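Local coordinates for protein RNA polymerase sigma factor SIGMA-28 (FliA) (Aquifex aeolicus, PDB 1RP3) that probably directs RNA polymerase to flagellar gene promoters as a sigma factor, and is held here in an inactive conformation by the anti-sigma factor FlgM, at residues E16-L19 with K20-L24. Sequence-based numbering, arbitrary orientation.
Sequences ELIL and KYLPL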
ATOM      1  N   GLU A  16      -0.277  24.710  -8.608  1.00 43.55           N
ATOM      2  CA  GLU A  16       0.759  24.692  -7.593  1.00 42.08           C
ATOM      3  C   GLU A  16       0.434  23.627  -6.557  1.00 39.80           C
ATOM      4  O   GLU A  16       1.319  22.930  -6.064  1.00 37.36           O
ATOM      5  CB  GLU A  16       0.863  26.056  -6.902  1.00 43.29           C
ATOM      6  CG  GLU A  16       1.432  27.178  -7.774  1.00 48.12           C
ATOM      7  CD  GLU A  16       2.828  26.883  -8.298  1.00 49.13           C
ATOM      8  OE1 GLU A  16       3.601  26.187  -7.592  1.00 51.25           O
ATOM      9  OE2 GLU A  16       3.147  27.352  -9.415  1.00 47.60           O
ATOM     10  N   LEU A  17      -0.852  23.506  -6.237  1.00 40.30           N
ATOM     11  CA  LEU A  17      -1.316  22.536  -5.249  1.00 39.36           C
ATOM     12  C   LEU A  17      -1.079  21.108  -5.783  1.00 37.17           C
ATOM     13  O   LEU A  17      -0.539  20.263  -5.075  1.00 34.99           O
ATOM     14  CB  LEU A  17      -2.788  22.807  -4.913  1.00 40.65           C
ATOM     15  CG  LEU A  17      -3.321  22.587  -3.487  1.00 44.36           C
ATOM     16  CD1 LEU A  17      -2.352  23.099  -2.424  1.00 42.98           C
ATOM     17  CD2 LEU A  17      -4.666  23.299  -3.350  1.00 43.27           C
ATOM     18  N   ILE A  18      -1.403  20.875  -7.055  1.00 35.30           N
ATOM     19  CA  ILE A  18      -1.195  19.575  -7.686  1.00 35.06           C
ATOM     20  C   ILE A  18       0.292  19.257  -7.670  1.00 37.34           C
ATOM     21  O   ILE A  18       0.718  18.229  -7.143  1.00 35.95           O
ATOM     22  CB  ILE A  18      -1.722  19.558  -9.146  1.00 31.70           C
ATOM     23  CG1 ILE A  18      -3.242  19.731  -9.150  1.00 31.05           C
ATOM     24  CG2 ILE A  18      -1.363  18.252  -9.838  1.00 30.32           C
ATOM     25  CD1 ILE A  18      -3.846  19.837 -10.541  1.00 30.93           C
ATOM     26  N   LEU A  19       1.075  20.182  -8.211  1.00 39.31           N
ATOM     27  CA  LEU A  19       2.527  20.070  -8.276  1.00 40.23           C
ATOM     28  C   LEU A  19       3.104  19.754  -6.904  1.00 37.79           C
ATOM     29  O   LEU A  19       3.923  18.855  -6.766  1.00 37.70           O
ATOM     30  CB  LEU A  19       3.102  21.399  -8.767  1.00 43.69           C
ATOM     31  CG  LEU A  19       4.224  21.483  -9.797  1.00 47.13           C
ATOM     32  CD1 LEU A  19       3.997  20.504 -10.933  1.00 47.33           C
ATOM     33  CD2 LEU A  19       4.261  22.922 -10.339  1.00 50.52           C
ATOM     34  N   LYS A  20       2.636  20.478  -5.892  1.00 35.86           N
ATOM     35  CA  LYS A  20       3.108  20.314  -4.522  1.00 36.24           C
ATOM     36  C   LYS A  20       2.990  18.890  -4.006  1.00 35.49           C
ATOM     37  O   LYS A  20       3.897  18.401  -3.346  1.00 35.16           O
ATOM     38  CB  LYS A  20       2.367  21.270  -3.571  1.00 36.40           C
ATOM     39  CG  LYS A  20       2.791  21.138  -2.116  1.00 40.17           C
ATOM     40  CD  LYS A  20       2.026  22.075  -1.181  1.00 44.00           C
ATOM     41  CE  LYS A  20       2.564  21.944   0.251  1.00 46.20           C
ATOM     42  NZ  LYS A  20       1.876  22.873   1.192  1.00 47.38           N
ATOM     43  N   TYR A  21       1.891  18.220  -4.342  1.00 34.02           N
ATOM     44  CA  TYR A  21       1.651  16.865  -3.872  1.00 33.79           C
ATOM     45  C   TYR A  21       2.046  15.688  -4.769  1.00 33.04           C
ATOM     46  O   TYR A  21       1.857  14.530  -4.393  1.00 34.64           O
ATOM     47  CB  TYR A  21       0.210  16.746  -3.393  1.00 32.58           C
ATOM     48  CG  TYR A  21      -0.035  17.555  -2.144  1.00 35.67           C
ATOM     49  CD1 TYR A  21       0.477  17.133  -0.919  1.00 36.17           C
ATOM     50  CD2 TYR A  21      -0.742  18.760  -2.188  1.00 35.13           C
ATOM     51  CE1 TYR A  21       0.301  17.892   0.235  1.00 38.73           C
ATOM     52  CE2 TYR A  21      -0.931  19.528  -1.043  1.00 38.15           C
ATOM     53  CZ  TYR A  21      -0.405  19.086   0.171  1.00 38.73           C
ATOM     54  OH  TYR A  21      -0.596  19.828   1.317  1.00 40.72           O
ATOM     55  N   LEU A  22       2.590  15.966  -5.949  1.00 32.56           N
ATOM     56  CA  LEU A  22       3.049  14.885  -6.823  1.00 32.77           C
ATOM     57  C   LEU A  22       4.058  13.937  -6.088  1.00 32.73           C
ATOM     58  O   LEU A  22       4.052  12.727  -6.303  1.00 31.65           O
ATOM     59  CB  LEU A  22       3.672  15.451  -8.105  1.00 33.98           C
ATOM     60  CG  LEU A  22       2.870  15.623  -9.407  1.00 34.14           C
ATOM     61  CD1 LEU A  22       1.697  14.669  -9.479  1.00 33.60           C
ATOM     62  CD2 LEU A  22       2.385  17.027  -9.528  1.00 37.24           C
ATOM     63  N   PRO A  23       4.961  14.483  -5.247  1.00 31.74           N
ATOM     64  CA  PRO A  23       5.905  13.601  -4.543  1.00 33.14           C
ATOM     65  C   PRO A  23       5.162  12.637  -3.630  1.00 32.84           C
ATOM     66  O   PRO A  23       5.610  11.512  -3.402  1.00 32.79           O
ATOM     67  CB  PRO A  23       6.740  14.579  -3.717  1.00 32.86           C
ATOM     68  CG  PRO A  23       6.748  15.791  -4.566  1.00 34.13           C
ATOM     69  CD  PRO A  23       5.319  15.895  -5.027  1.00 32.52           C
ATOM     70  N   LEU A  24       4.024  13.094  -3.107  1.00 32.28           N
ATOM     71  CA  LEU A  24       3.194  12.275  -2.240  1.00 30.43           C
ATOM     72  C   LEU A  24       2.613  11.091  -3.032  1.00 29.97           C
ATOM     73  O   LEU A  24       2.607   9.961  -2.544  1.00 31.08           O
ATOM     74  CB  LEU A  24       2.090  13.116  -1.595  1.00 30.65           C
ATOM     75  CG  LEU A  24       1.191  12.368  -0.613  1.00 32.10           C
ATOM     76  CD1 LEU A  24       2.024  11.655   0.460  1.00 29.95           C
ATOM     77  CD2 LEU A  24       0.216  13.341   0.020  1.00 29.51           C
TER
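Leu17 and Tyr21 meet one turn apart on helix 7-33. Both side chains leave the helix on the same flank and run alongside each other, with Leu17 CD1 4.1 Å from Tyr21 CE2. Tyr21 CG stands anti to its own carbonyl carbon (chi1 -68°), which leaves Tyr21 CD2 3.3 Å from Leu17 O. Lys20 CG stands over the outer part of one face of the ring. A second apolar group gathers around Leu22. Leu22 CD2 lies 4.0 Å from Ile18 CG2. The same methyl of Leu22 is 4.1 Å from Leu19 CD1, so one branch serves two neighbours.

The backbone bonds change along the turn. Lys20 N gives a regular i to i-4 bond to Glu16 O at 2.8 Å. Tyr21 N reaches Leu17 O at 3.3 Å. Leu22 N bonds to Leu19 O, three residues back, from above the carbonyl plane. Ile18 O receives weak bonds from both Tyr21 N and Leu22 N. Pro23 has no N-H to give, and Pro23 CD sits 3.7 Å from Leu19 O.

Leu17, Ile18 and Leu22 also pack on helix 42-58, as does Tyr21, on Leu53. Ile18, Leu19 and Leu22 touch Ile11 of the FlgM chain. With an alanine here instead of Tyr21 the ring is gone, which is likely to leave a gap between Leu17 and Leu53. The arrangement is that of a proline-kinked amphipathic helix in sigma-70 region 2, packed on a second helix and bound by FlgM.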